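Local coordinates for protein dUTPase (Streptococcus mutans, PDB 3H6X) that probably hydrolyses dUTP to dUMP and diphosphate, working as a magnesium-binding trimeric enzyme of the dUTPase family built on a jelly-roll beta-barrel, at residues B[4-10]-B[51-57]; B[32-36]-B[48-52]; B[61-67]-B[119-125]. All coordinates share one frame. Numbering follows the deposited sequence.

Contact 1. Residues B[4-10]-B[51-57]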
ATOM      1  N   THR B   4      21.426   7.409  11.847  1.00 10.19           N
ATOM      2  CA  THR B   4      20.199   6.814  12.329  1.00  8.66           C
ATOM      3  C   THR B   4      19.435   6.148  11.171  1.00  7.59           C
ATOM      4  O   THR B   4      19.348   4.924  11.089  1.00  8.87           O
ATOM      5  CB  THR B   4      19.326   7.882  13.001  1.00 14.62           C
ATOM      6  OG1 THR B   4      20.024   8.430  14.138  1.00 15.93           O
ATOM      7  CG2 THR B   4      18.027   7.277  13.468  1.00 15.19           C
ATOM      8  N   ARG B   5      18.914   6.957  10.259  1.00  8.36           N
ATOM      9  CA  ARG B   5      18.301   6.426   9.035  1.00  6.36           C
ATOM     10  C   ARG B   5      18.466   7.440   7.907  1.00  6.84           C
ATOM     11  O   ARG B   5      18.647   8.629   8.168  1.00  6.99           O
ATOM     12  CB  ARG B   5      16.822   6.101   9.255  1.00  6.43           C
ATOM     13  CG  ARG B   5      15.956   7.369   9.442  1.00  6.38           C
ATOM     14  CD  ARG B   5      14.568   7.004  10.009  1.00  5.90           C
ATOM     15  NE  ARG B   5      14.656   6.471  11.374  1.00  6.59           N
ATOM     16  CZ  ARG B   5      14.688   7.230  12.465  1.00  8.37           C
ATOM     17  NH1 ARG B   5      14.632   8.556  12.363  1.00  8.35           N
ATOM     18  NH2 ARG B   5      14.760   6.664  13.657  1.00  8.14           N
ATOM     19  N   GLY B   6      18.449   6.974   6.659  1.00  6.55           N
ATOM     20  CA  GLY B   6      18.574   7.903   5.549  1.00  7.27           C
ATOM     21  C   GLY B   6      18.945   7.208   4.245  1.00  7.41           C
ATOM     22  O   GLY B   6      18.883   5.969   4.147  1.00  6.20           O
ATOM     23  N   PHE B   7      19.314   8.018   3.249  1.00  5.22           N
ATOM     24  CA  PHE B   7      19.686   7.526   1.920  1.00  4.76           C
ATOM     25  C   PHE B   7      21.122   7.862   1.594  1.00  7.86           C
ATOM     26  O   PHE B   7      21.659   8.895   2.019  1.00  8.22           O
ATOM     27  CB  PHE B   7      18.813   8.183   0.836  1.00  5.70           C
ATOM     28  CG  PHE B   7      17.353   7.903   0.991  1.00  6.32           C
ATOM     29  CD1 PHE B   7      16.817   6.727   0.499  1.00  5.69           C
ATOM     30  CD2 PHE B   7      16.517   8.801   1.645  1.00  6.30           C
ATOM     31  CE1 PHE B   7      15.444   6.453   0.648  1.00  6.75           C
ATOM     32  CE2 PHE B   7      15.165   8.532   1.795  1.00  7.41           C
ATOM     33  CZ  PHE B   7      14.628   7.358   1.287  1.00  6.63           C
ATOM     34  N   GLU B   8      21.724   6.994   0.791  1.00  5.48           N
ATOM     35  CA  GLU B   8      23.052   7.242   0.243  1.00  6.40           C
ATOM     36  C   GLU B   8      23.032   6.852  -1.221  1.00  6.32           C
ATOM     37  O   GLU B   8      22.291   5.959  -1.623  1.00  5.99           O
ATOM     38  CB  GLU B   8      24.097   6.404   0.976  1.00  8.10           C
ATOM     39  CG  GLU B   8      24.344   6.868   2.426  1.00 10.36           C
ATOM     40  CD  GLU B   8      25.197   5.899   3.208  1.00 12.96           C
ATOM     41  OE1 GLU B   8      25.401   4.760   2.739  1.00 12.37           O
ATOM     42  OE2 GLU B   8      25.661   6.292   4.307  1.00 13.76           O
ATOM     43  N   LEU B   9      23.830   7.536  -2.033  1.00  6.81           N
ATOM     44  CA  LEU B   9      24.028   7.078  -3.407  1.00  7.83           C
ATOM     45  C   LEU B   9      24.734   5.727  -3.423  1.00  7.58           C
ATOM     46  O   LEU B   9      25.670   5.490  -2.636  1.00  8.34           O
ATOM     47  CB  LEU B   9      24.907   8.072  -4.170  1.00  7.65           C
ATOM     48  CG  LEU B   9      24.310   9.449  -4.424  1.00 10.53           C
ATOM     49  CD1 LEU B   9      25.313  10.352  -5.128  1.00 12.13           C
ATOM     50  CD2 LEU B   9      23.028   9.321  -5.254  1.00 12.45           C
ATOM     51  N   ILE B  10      24.317   4.842  -4.320  1.00  6.78           N
ATOM     52  CA  ILE B  10      25.086   3.612  -4.514  1.00  6.77           C
ATOM     53  C   ILE B  10      26.352   3.979  -5.278  1.00  9.25           C
ATOM     54  O   ILE B  10      26.440   5.056  -5.849  1.00  9.20           O
ATOM     55  CB  ILE B  10      24.287   2.530  -5.280  1.00  7.85           C
ATOM     56  CG1 ILE B  10      23.908   3.026  -6.681  1.00  8.78           C
ATOM     57  CG2 ILE B  10      23.048   2.137  -4.496  1.00  9.96           C
ATOM     58  CD1 ILE B  10      23.302   1.952  -7.574  1.00  9.71           C
ATOM     59  N   GLY B  51      19.010   4.868  -7.965  1.00  5.45           N
ATOM     60  CA  GLY B  51      20.361   5.337  -7.666  1.00  6.88           C
ATOM     61  C   GLY B  51      20.743   5.393  -6.194  1.00  7.05           C
ATOM     62  O   GLY B  51      21.894   5.706  -5.858  1.00  6.44           O
ATOM     63  N   VAL B  52      19.804   5.043  -5.312  1.00  5.37           N
ATOM     64  CA  VAL B  52      20.067   5.141  -3.874  1.00  5.41           C
ATOM     65  C   VAL B  52      19.816   3.854  -3.090  1.00  5.90           C
ATOM     66  O   VAL B  52      19.115   2.955  -3.549  1.00  5.44           O
ATOM     67  CB  VAL B  52      19.250   6.290  -3.225  1.00  5.44           C
ATOM     68  CG1 VAL B  52      19.641   7.647  -3.832  1.00  7.39           C
ATOM     69  CG2 VAL B  52      17.748   6.037  -3.333  1.00  6.70           C
ATOM     70  N   LYS B  53      20.447   3.772  -1.920  1.00  4.76           N
ATOM     71  CA  LYS B  53      20.190   2.711  -0.950  1.00  5.30           C
ATOM     72  C   LYS B  53      19.769   3.391   0.345  1.00  6.85           C
ATOM     73  O   LYS B  53      19.957   4.596   0.501  1.00  5.91           O
ATOM     74  CB  LYS B  53      21.453   1.876  -0.723  1.00  6.25           C
ATOM     75  CG  LYS B  53      22.693   2.726  -0.414  1.00  7.32           C
ATOM     76  CD  LYS B  53      23.978   1.866  -0.387  1.00  8.38           C
ATOM     77  CE  LYS B  53      25.203   2.738  -0.098  1.00  9.31           C
ATOM     78  NZ  LYS B  53      26.499   1.951  -0.258  1.00 10.85           N
ATOM     79  N   ALA B  54      19.168   2.637   1.263  1.00  6.09           N
ATOM     80  CA  ALA B  54      18.651   3.254   2.491  1.00  6.25           C
ATOM     81  C   ALA B  54      19.072   2.460   3.711  1.00  5.29           C
ATOM     82  O   ALA B  54      18.950   1.263   3.721  1.00  6.43           O
ATOM     83  CB  ALA B  54      17.123   3.353   2.447  1.00  5.35           C
ATOM     84  N   TYR B  55      19.554   3.155   4.734  1.00  4.70           N
ATOM     85  CA  TYR B  55      19.905   2.526   6.006  1.00  5.30           C
ATOM     86  C   TYR B  55      18.876   2.974   7.036  1.00  6.55           C
ATOM     87  O   TYR B  55      18.232   4.013   6.857  1.00  5.94           O
ATOM     88  CB  TYR B  55      21.336   2.921   6.437  1.00  6.74           C
ATOM     89  CG  TYR B  55      21.531   4.402   6.625  1.00  7.17           C
ATOM     90  CD1 TYR B  55      21.357   4.995   7.877  1.00  7.24           C
ATOM     91  CD2 TYR B  55      21.897   5.212   5.548  1.00  7.42           C
ATOM     92  CE1 TYR B  55      21.546   6.357   8.058  1.00  8.14           C
ATOM     93  CE2 TYR B  55      22.075   6.587   5.707  1.00  8.82           C
ATOM     94  CZ  TYR B  55      21.899   7.147   6.964  1.00 10.64           C
ATOM     95  OH  TYR B  55      22.066   8.517   7.119  1.00 10.28           O
HETATM   96  N   MSE B  56      18.681   2.172   8.080  1.00  5.88           N
HETATM   97  CA  MSE B  56      17.710   2.520   9.117  1.00  6.57           C
HETATM   98  C   MSE B  56      18.036   1.727  10.376  1.00  7.21           C
HETATM   99  O   MSE B  56      19.005   0.952  10.396  1.00  7.81           O
HETATM  100  CB  MSE B  56      16.292   2.192   8.629  1.00  6.10           C
HETATM  101  CG  MSE B  56      16.165   0.724   8.247  1.00  6.80           C
HETATM  102 SE   MSE B  56      14.713   0.372   6.979  0.89  9.73          SE
HETATM  103  CE  MSE B  56      14.367   2.195   6.420  1.00 24.67           C
ATOM    104  N   GLN B  57      17.247   1.918  11.425  1.00  5.42           N
ATOM    105  CA  GLN B  57      17.543   1.231  12.683  1.00  7.40           C
ATOM    106  C   GLN B  57      16.875  -0.118  12.724  1.00  8.32           C
ATOM    107  O   GLN B  57      16.016  -0.417  11.897  1.00  6.17           O
ATOM    108  CB  GLN B  57      17.076   2.078  13.865  1.00  8.89           C
ATOM    109  CG  GLN B  57      17.676   3.470  13.812  1.00 10.75           C
ATOM    110  CD  GLN B  57      17.662   4.160  15.131  1.00 31.21           C
ATOM    111  OE1 GLN B  57      18.325   3.716  16.072  1.00 25.37           O
ATOM    112  NE2 GLN B  57      16.938   5.288  15.210  1.00 35.02           N
TER
HETATM  113  O   HOH W   1      27.900   4.350   0.876  1.00 34.14           O

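Contact 2. Residues B[32-36]-B[48-52]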
ATOM      1  N   LEU B  32      11.882   9.777  -4.215  1.00  6.23           N
ATOM      2  CA  LEU B  32      12.950   9.103  -4.944  1.00  5.56           C
ATOM      3  C   LEU B  32      12.824   9.405  -6.436  1.00  7.31           C
ATOM      4  O   LEU B  32      11.723   9.601  -6.958  1.00  7.07           O
ATOM      5  CB  LEU B  32      12.918   7.581  -4.687  1.00  5.42           C
ATOM      6  CG  LEU B  32      13.500   7.111  -3.349  1.00  7.04           C
ATOM      7  CD1 LEU B  32      12.539   7.372  -2.199  1.00  8.53           C
ATOM      8  CD2 LEU B  32      13.812   5.619  -3.428  1.00  5.63           C
ATOM      9  N   LYS B  33      13.963   9.454  -7.117  1.00  6.19           N
ATOM     10  CA  LYS B  33      13.997   9.898  -8.507  1.00  8.20           C
ATOM     11  C   LYS B  33      14.551   8.811  -9.416  1.00  9.00           C
ATOM     12  O   LYS B  33      15.180   7.867  -8.951  1.00  8.38           O
ATOM     13  CB  LYS B  33      14.866  11.150  -8.622  1.00  6.91           C
ATOM     14  CG  LYS B  33      14.239  12.391  -7.972  1.00  9.06           C
ATOM     15  CD  LYS B  33      15.231  13.554  -7.919  1.00 11.46           C
ATOM     16  CE  LYS B  33      14.537  14.825  -7.419  1.00 15.82           C
ATOM     17  NZ  LYS B  33      15.509  15.959  -7.283  1.00 20.86           N
ATOM     18  N   VAL B  34      14.284   8.957 -10.717  1.00  6.64           N
ATOM     19  CA  VAL B  34      14.769   8.046 -11.739  1.00  7.55           C
ATOM     20  C   VAL B  34      16.247   8.293 -11.979  1.00  7.44           C
ATOM     21  O   VAL B  34      16.631   9.409 -12.266  1.00  9.97           O
ATOM     22  CB  VAL B  34      13.957   8.265 -13.041  1.00  8.31           C
ATOM     23  CG1 VAL B  34      14.522   7.417 -14.168  1.00  9.28           C
ATOM     24  CG2 VAL B  34      12.476   7.921 -12.786  1.00  8.85           C
ATOM     25  N   ALA B  35      17.081   7.256 -11.853  1.00  6.97           N
ATOM     26  CA  ALA B  35      18.541   7.467 -11.845  1.00  8.69           C
ATOM     27  C   ALA B  35      19.103   7.664 -13.251  1.00 10.64           C
ATOM     28  O   ALA B  35      20.108   8.340 -13.459  1.00 11.63           O
ATOM     29  CB  ALA B  35      19.237   6.300 -11.182  1.00  9.09           C
ATOM     30  N   GLU B  36      18.439   7.052 -14.219  1.00  9.82           N
ATOM     31  CA  GLU B  36      18.878   7.160 -15.602  1.00 13.75           C
ATOM     32  C   GLU B  36      17.682   7.000 -16.507  1.00 13.28           C
ATOM     33  O   GLU B  36      16.695   6.354 -16.141  1.00 11.90           O
ATOM     34  CB  GLU B  36      19.896   6.074 -15.929  1.00 15.50           C
ATOM     35  CG  GLU B  36      19.320   4.694 -15.887  1.00 16.50           C
ATOM     36  CD  GLU B  36      20.320   3.624 -16.306  1.00 28.29           C
ATOM     37  OE1 GLU B  36      21.524   3.956 -16.484  1.00 28.14           O
ATOM     38  OE2 GLU B  36      19.886   2.450 -16.443  1.00 24.90           O
ATOM     39  N   VAL B  48      12.742   0.274 -12.367  1.00  7.57           N
ATOM     40  CA  VAL B  48      13.330   1.582 -12.632  1.00  8.39           C
ATOM     41  C   VAL B  48      14.356   1.879 -11.520  1.00  8.16           C
ATOM     42  O   VAL B  48      13.994   1.908 -10.347  1.00  7.78           O
ATOM     43  CB  VAL B  48      12.230   2.648 -12.652  1.00  7.08           C
ATOM     44  CG1 VAL B  48      12.806   4.058 -12.904  1.00  8.23           C
ATOM     45  CG2 VAL B  48      11.176   2.274 -13.711  1.00  7.80           C
ATOM     46  N   PRO B  49      15.622   2.117 -11.892  1.00  7.56           N
ATOM     47  CA  PRO B  49      16.643   2.432 -10.888  1.00  9.12           C
ATOM     48  C   PRO B  49      16.462   3.807 -10.286  1.00  6.44           C
ATOM     49  O   PRO B  49      16.078   4.747 -10.942  1.00  6.23           O
ATOM     50  CB  PRO B  49      17.947   2.412 -11.701  1.00  8.15           C
ATOM     51  CG  PRO B  49      17.521   2.832 -13.076  1.00  9.95           C
ATOM     52  CD  PRO B  49      16.152   2.222 -13.267  1.00 10.66           C
ATOM     53  N   THR B  50      16.816   3.902  -9.010  1.00  4.89           N
ATOM     54  CA  THR B  50      16.580   5.064  -8.222  1.00  6.60           C
ATOM     55  C   THR B  50      17.951   5.661  -7.809  1.00  5.97           C
ATOM     56  O   THR B  50      18.061   6.818  -7.396  1.00  6.32           O
ATOM     57  CB  THR B  50      15.765   4.461  -7.089  1.00 16.83           C
ATOM     58  OG1 THR B  50      14.390   4.865  -7.114  1.00 13.04           O
ATOM     59  CG2 THR B  50      16.451   4.409  -5.820  1.00  3.16           C
ATOM     60  N   GLY B  51      19.010   4.868  -7.965  1.00  5.45           N
ATOM     61  CA  GLY B  51      20.361   5.337  -7.666  1.00  6.88           C
ATOM     62  C   GLY B  51      20.743   5.393  -6.194  1.00  7.05           C
ATOM     63  O   GLY B  51      21.894   5.706  -5.858  1.00  6.44           O
ATOM     64  N   VAL B  52      19.804   5.043  -5.312  1.00  5.37           N
ATOM     65  CA  VAL B  52      20.067   5.141  -3.874  1.00  5.41           C
ATOM     66  C   VAL B  52      19.816   3.854  -3.090  1.00  5.90           C
ATOM     67  O   VAL B  52      19.115   2.955  -3.549  1.00  5.44           O
ATOM     68  CB  VAL B  52      19.250   6.290  -3.225  1.00  5.44           C
ATOM     69  CG1 VAL B  52      19.641   7.647  -3.832  1.00  7.39           C
ATOM     70  CG2 VAL B  52      17.748   6.037  -3.333  1.00  6.70           C
TER
HETATM   71  O   HOH W   2      16.480   8.745  -6.037  1.00  6.76           O

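Contact 3. Residues B[61-67]-B[119-125]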
ATOM      1  N   VAL B  61      11.301   0.036   8.927  1.00  4.74           N
ATOM      2  CA  VAL B  61      11.133  -0.352   7.535  1.00  4.73           C
ATOM      3  C   VAL B  61      10.942   0.903   6.694  1.00  5.02           C
ATOM      4  O   VAL B  61      10.455   1.923   7.185  1.00  6.23           O
ATOM      5  CB  VAL B  61       9.925  -1.315   7.381  1.00  6.02           C
ATOM      6  CG1 VAL B  61       8.646  -0.623   7.820  1.00  7.86           C
ATOM      7  CG2 VAL B  61       9.824  -1.841   5.956  1.00  7.08           C
ATOM      8  N   LEU B  62      11.303   0.809   5.415  1.00  4.99           N
ATOM      9  CA  LEU B  62      11.075   1.885   4.462  1.00  4.35           C
ATOM     10  C   LEU B  62      10.048   1.387   3.459  1.00  5.50           C
ATOM     11  O   LEU B  62      10.273   0.367   2.805  1.00  5.93           O
ATOM     12  CB  LEU B  62      12.372   2.219   3.712  1.00  5.61           C
ATOM     13  CG  LEU B  62      12.209   3.198   2.526  1.00  5.62           C
ATOM     14  CD1 LEU B  62      11.752   4.566   2.974  1.00  6.57           C
ATOM     15  CD2 LEU B  62      13.524   3.315   1.765  1.00  6.60           C
ATOM     16  N   TYR B  63       8.924   2.081   3.335  1.00  5.37           N
ATOM     17  CA  TYR B  63       7.914   1.708   2.349  1.00  5.27           C
ATOM     18  C   TYR B  63       8.023   2.642   1.167  1.00  6.20           C
ATOM     19  O   TYR B  63       8.251   3.844   1.346  1.00  6.87           O
ATOM     20  CB  TYR B  63       6.514   1.889   2.925  1.00  5.27           C
ATOM     21  CG  TYR B  63       6.143   0.878   3.975  1.00  5.70           C
ATOM     22  CD1 TYR B  63       6.316  -0.481   3.738  1.00  7.69           C
ATOM     23  CD2 TYR B  63       5.618   1.273   5.190  1.00 11.88           C
ATOM     24  CE1 TYR B  63       5.978  -1.421   4.708  1.00  8.22           C
ATOM     25  CE2 TYR B  63       5.284   0.339   6.163  1.00 14.40           C
ATOM     26  CZ  TYR B  63       5.466  -1.003   5.903  1.00 12.00           C
ATOM     27  OH  TYR B  63       5.129  -1.946   6.849  1.00 12.39           O
ATOM     28  N   LEU B  64       7.870   2.093  -0.036  1.00  5.07           N
ATOM     29  CA  LEU B  64       7.828   2.923  -1.247  1.00  5.16           C
ATOM     30  C   LEU B  64       6.405   2.947  -1.755  1.00  6.06           C
ATOM     31  O   LEU B  64       5.816   1.895  -1.986  1.00  5.55           O
ATOM     32  CB  LEU B  64       8.699   2.304  -2.335  1.00  5.41           C
ATOM     33  CG  LEU B  64      10.160   2.045  -1.980  1.00  8.90           C
ATOM     34  CD1 LEU B  64      10.880   1.477  -3.200  1.00 11.93           C
ATOM     35  CD2 LEU B  64      10.804   3.339  -1.487  1.00  9.50           C
ATOM     36  N   PHE B  65       5.845   4.145  -1.892  1.00  5.87           N
ATOM     37  CA  PHE B  65       4.492   4.304  -2.416  1.00  7.43           C
ATOM     38  C   PHE B  65       4.524   5.004  -3.751  1.00  7.84           C
ATOM     39  O   PHE B  65       5.416   5.804  -4.045  1.00  6.91           O
ATOM     40  CB  PHE B  65       3.610   5.128  -1.457  1.00  7.07           C
ATOM     41  CG  PHE B  65       3.481   4.529  -0.090  1.00  8.19           C
ATOM     42  CD1 PHE B  65       2.691   3.409   0.123  1.00  8.93           C
ATOM     43  CD2 PHE B  65       4.151   5.088   0.983  1.00  7.15           C
ATOM     44  CE1 PHE B  65       2.578   2.852   1.399  1.00  8.90           C
ATOM     45  CE2 PHE B  65       4.046   4.544   2.247  1.00  7.20           C
ATOM     46  CZ  PHE B  65       3.245   3.430   2.459  1.00  7.11           C
ATOM     47  N   ASP B  66       3.519   4.710  -4.564  1.00  8.13           N
ATOM     48  CA  ASP B  66       3.353   5.388  -5.832  1.00  8.01           C
ATOM     49  C   ASP B  66       3.164   6.884  -5.573  1.00  9.16           C
ATOM     50  O   ASP B  66       2.683   7.295  -4.517  1.00  7.47           O
ATOM     51  CB  ASP B  66       2.067   4.876  -6.496  1.00  8.74           C
ATOM     52  CG  ASP B  66       2.259   4.527  -7.948  1.00 11.26           C
ATOM     53  OD1 ASP B  66       3.223   5.035  -8.574  1.00 15.12           O
ATOM     54  OD2 ASP B  66       1.475   3.707  -8.452  1.00 10.81           O
ATOM     55  N   ARG B  67       3.554   7.703  -6.531  1.00 10.74           N
ATOM     56  CA  ARG B  67       3.160   9.112  -6.503  1.00 11.41           C
ATOM     57  C   ARG B  67       1.761   9.212  -7.068  1.00  9.67           C
ATOM     58  O   ARG B  67       1.420   8.500  -8.008  1.00 10.99           O
ATOM     59  CB  ARG B  67       4.112   9.951  -7.347  1.00 12.92           C
ATOM     60  CG  ARG B  67       5.546   9.992  -6.838  1.00 16.45           C
ATOM     61  CD  ARG B  67       6.327  11.073  -7.549  1.00 21.76           C
ATOM     62  NE  ARG B  67       5.937  12.407  -7.106  1.00 23.94           N
ATOM     63  CZ  ARG B  67       5.794  13.454  -7.910  1.00 29.92           C
ATOM     64  NH1 ARG B  67       5.999  13.328  -9.222  1.00 38.05           N
ATOM     65  NH2 ARG B  67       5.435  14.621  -7.414  1.00 24.60           N
ATOM     66  N   VAL B 119       9.614   9.495  -8.917  1.00  6.60           N
ATOM     67  CA  VAL B 119       8.922   8.268  -9.327  1.00  7.76           C
ATOM     68  C   VAL B 119       8.155   7.591  -8.185  1.00  8.15           C
ATOM     69  O   VAL B 119       7.044   7.112  -8.391  1.00  7.16           O
ATOM     70  CB  VAL B 119       9.880   7.270 -10.049  1.00  7.51           C
ATOM     71  CG1 VAL B 119      10.990   6.763  -9.101  1.00  8.65           C
ATOM     72  CG2 VAL B 119       9.083   6.105 -10.655  1.00  9.37           C
ATOM     73  N   VAL B 120       8.733   7.556  -6.986  1.00  6.00           N
ATOM     74  CA  VAL B 120       7.999   7.007  -5.851  1.00  5.16           C
ATOM     75  C   VAL B 120       8.302   7.836  -4.608  1.00  6.80           C
ATOM     76  O   VAL B 120       9.229   8.639  -4.622  1.00  7.90           O
ATOM     77  CB  VAL B 120       8.333   5.517  -5.552  1.00  6.27           C
ATOM     78  CG1 VAL B 120       7.851   4.604  -6.685  1.00  8.12           C
ATOM     79  CG2 VAL B 120       9.816   5.352  -5.315  1.00  7.01           C
ATOM     80  N   GLN B 121       7.495   7.696  -3.560  1.00  6.43           N
ATOM     81  CA  GLN B 121       7.821   8.351  -2.296  1.00  6.15           C
ATOM     82  C   GLN B 121       8.124   7.318  -1.219  1.00  7.15           C
ATOM     83  O   GLN B 121       7.445   6.305  -1.110  1.00 10.12           O
ATOM     84  CB  GLN B 121       6.695   9.264  -1.848  1.00  8.57           C
ATOM     85  CG  GLN B 121       5.357   8.605  -1.717  1.00  8.51           C
ATOM     86  CD  GLN B 121       4.236   9.638  -1.563  1.00 14.21           C
ATOM     87  OE1 GLN B 121       4.356  10.554  -0.774  1.00 14.80           O
ATOM     88  NE2 GLN B 121       3.158   9.485  -2.322  1.00 11.96           N
ATOM     89  N   GLY B 122       9.165   7.567  -0.437  1.00  5.92           N
ATOM     90  CA  GLY B 122       9.554   6.623   0.595  1.00  5.73           C
ATOM     91  C   GLY B 122       9.239   7.160   1.987  1.00  6.76           C
ATOM     92  O   GLY B 122       9.540   8.313   2.295  1.00  7.28           O
ATOM     93  N   VAL B 123       8.644   6.314   2.824  1.00  5.44           N
ATOM     94  CA  VAL B 123       8.302   6.678   4.195  1.00  4.58           C
ATOM     95  C   VAL B 123       8.942   5.679   5.163  1.00  5.58           C
ATOM     96  O   VAL B 123       8.787   4.474   5.000  1.00  6.55           O
ATOM     97  CB  VAL B 123       6.772   6.682   4.415  1.00  4.36           C
ATOM     98  CG1 VAL B 123       6.444   7.147   5.839  1.00  6.09           C
ATOM     99  CG2 VAL B 123       6.070   7.570   3.372  1.00  5.46           C
ATOM    100  N   PHE B 124       9.664   6.180   6.162  1.00  5.24           N
ATOM    101  CA  PHE B 124      10.274   5.327   7.183  1.00  5.45           C
ATOM    102  C   PHE B 124       9.322   5.164   8.357  1.00  5.60           C
ATOM    103  O   PHE B 124       8.763   6.164   8.826  1.00  6.84           O
ATOM    104  CB  PHE B 124      11.548   5.992   7.714  1.00  5.45           C
ATOM    105  CG  PHE B 124      12.688   6.046   6.718  1.00  5.91           C
ATOM    106  CD1 PHE B 124      13.638   5.030   6.677  1.00  6.78           C
ATOM    107  CD2 PHE B 124      12.816   7.115   5.851  1.00  5.96           C
ATOM    108  CE1 PHE B 124      14.689   5.087   5.796  1.00  5.55           C
ATOM    109  CE2 PHE B 124      13.879   7.189   4.967  1.00  7.07           C
ATOM    110  CZ  PHE B 124      14.815   6.170   4.930  1.00  6.37           C
HETATM  111  N   MSE B 125       9.157   3.932   8.844  1.00  6.05           N
HETATM  112  CA  MSE B 125       8.174   3.663   9.905  1.00  6.19           C
HETATM  113  C   MSE B 125       8.683   2.540  10.810  1.00  5.98           C
HETATM  114  O   MSE B 125       9.525   1.755  10.396  1.00  6.66           O
HETATM  115  CB  MSE B 125       6.818   3.261   9.305  1.00  9.12           C
HETATM  116  CG  MSE B 125       6.214   4.328   8.408  1.00 11.36           C
HETATM  117 SE   MSE B 125       4.472   3.743   7.792  0.70 22.14          SE
HETATM  118  CE  MSE B 125       3.395   4.308   9.222  1.00 29.21           C
TER

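Contact 1. Residues B[4-10]-B[51-57]
An antiparallel two-stranded ribbon at the edge of the dUTPase jelly roll pairs strand 6-9 with strand 52-55, their axes 4.6 Å apart at closest approach. Gly-51, at positive phi, offers the first link: its O accepts a hydrogen bond from Ile-10 N at 3.0 Å. Val-52 follows in a non-hydrogen-bonded pair with Leu-9, and its CG1 lies 4.0 Å from Leu-9 CD2. Lys-53 makes the full exchange expected of a hydrogen-bonded pair, Lys-53 N to Glu-8 O at 2.9 Å and Glu-8 N to Lys-53 O at 3.0 Å. Their charged ends share a face but stop short of a salt bridge, with Glu-8 OE1 and Lys-53 NZ 4.3 Å apart and joined by a water; Lys-53 is also held by Asn-91 and Glu-96, and Glu-8 by Lys-3. On the other face Ala-54 puts its CB 3.9 Å from Phe-7 CD1, and the Phe-7 ring continues inward to Leu-32 and Phe-124. Tyr-55 repeats the two-way backbone exchange with Gly-6, then folds its ring over it in a CH-pi contact, Gly-6 CA 4.0 Å from the ring centroid and 25° off the normal; a CB there would clash with Tyr-55 OH and, at these backbone angles, jam against the carbonyl O of Arg-5. Tyr-55 OH is hydrogen-bonded to Asp-131 of the second subunit, so the ribbon also borders a subunit interface. Past the paired strands, Met-56, a selenomethionine, stays close to Arg-5, whose guanidinium is engaged by Glu-60: Arg-5 CB lies 3.7 Å from Met-56 CA.

Contact 2. Residues B[32-36]-B[48-52]
Ala-35 lays its methyl group against Pro-49 and the backbone of Thr-50 and Gly-51, with CB 3.5 Å from Gly-51 N and 4.1 Å from Pro-49 CB. The fit is close enough that an ideal CB on Gly-51 would come within 3.2 Å of Ala-35 CB, and the glycine turns here at a positive phi of 78°. Directly beside this methyl lies the one direct hydrogen bond between the segments, from Ala-35 N to Pro-49 O at 2.9 Å. A softer contact precedes it, the CA-H of Thr-50 pointing at Lys-33 O with a CA to O distance of 3.2 Å. Water extends the polar link: it accepts from Lys-33 N at 2.8 Å and lies 2.8 Å from Thr-50 O, bridging the two. Apolar groups complete the join. Leu-32 CD2 reaches Thr-50 CG2 at 3.8 Å and Val-52 CG2 at 4.0 Å, while Val-34 CG2 meets Val-48 CG1 at 3.9 Å. The two segments run 115° apart end to end, so they cross rather than pair as a ladder. Each has its own sheet partner instead: Leu-32 bonds through its backbone to strand 118-126, and Val-48 to Ala-101 of strand 100-105. One bond, one water and a few buried side chains thus tie together the outermost strands, within this chain, of two sheets, the sheet-to-sheet packing of a jelly-roll beta-barrel such as dUTPase.

Contact 3. Residues B[61-67]-B[119-125]
Three residues, Phe-65, Gln-121 and Met-125, bury the most surface in this antiparallel pairing of strand 61-66 with strand 119-125, and all three lie on the face that also carries Val-61, Tyr-63 and Val-123. Phe-65 and Gln-121 are direct partners, with Phe-65 N bonded to Gln-121 O at 2.8 Å and Gln-121 N to Phe-65 O at 2.9 Å. The Gln-121 side chain then carries the ladder one step farther, NE2 donating to Asp-66 O at 3.1 Å. The edge of the Phe-65 ring meets Val-123, CE2 to CG2 at 3.8 Å. Toward the other end Met-125, a selenomethionine, exchanges two 2.9 Å backbone bonds with Val-61, N to O each way, and bends back to Tyr-63; its SE lies at the ring edge, 4.9 Å from the centroid, in a Met-aromatic contact. Between these anchors Tyr-63 and Val-123 form a third hydrogen-bonded pair. The reverse face is turned toward the barrel interior: Leu-62 CD1 sits over the face of the Phe-124 ring, 3.8 Å from its centroid and 6° off the normal, a CH-pi contact, and the bare Gly-122 accommodates this leucine. The face bearing Phe-65 meets other chains, Phe-65 touching Tyr-63 of the second subunit and Met-125 its counterpart in the third. Two long central strands, with one face in the barrel and the other against neighbouring copies, fit the trimeric dUTPase fold, in which jelly-roll subunits pack about a threefold axis.

Overall arrangement
Contact 3 is the most central and contact 1 the most peripheral; contact 2, also buried, joins two sheets instead of pairing strands within one. Both ladders rely on reciprocal backbone bonds, yet contact 1 adds charged, water-linked side chains on the face that carries Glu-8, Lys-53 and Tyr-55. Both also reach the second subunit, contact 1 largely by polar bonds and contact 3 by aromatic and apolar packing that extends to the third; contact 2 meets no other chain. Gly-51 and Val-52 belong to contacts 1 and 2, and Phe-7 packs on Leu-32. Leu-32 in turn pairs with strand 118-126, while Met-56 packs on Leu-62 and Phe-124, so the three share one apolar interior.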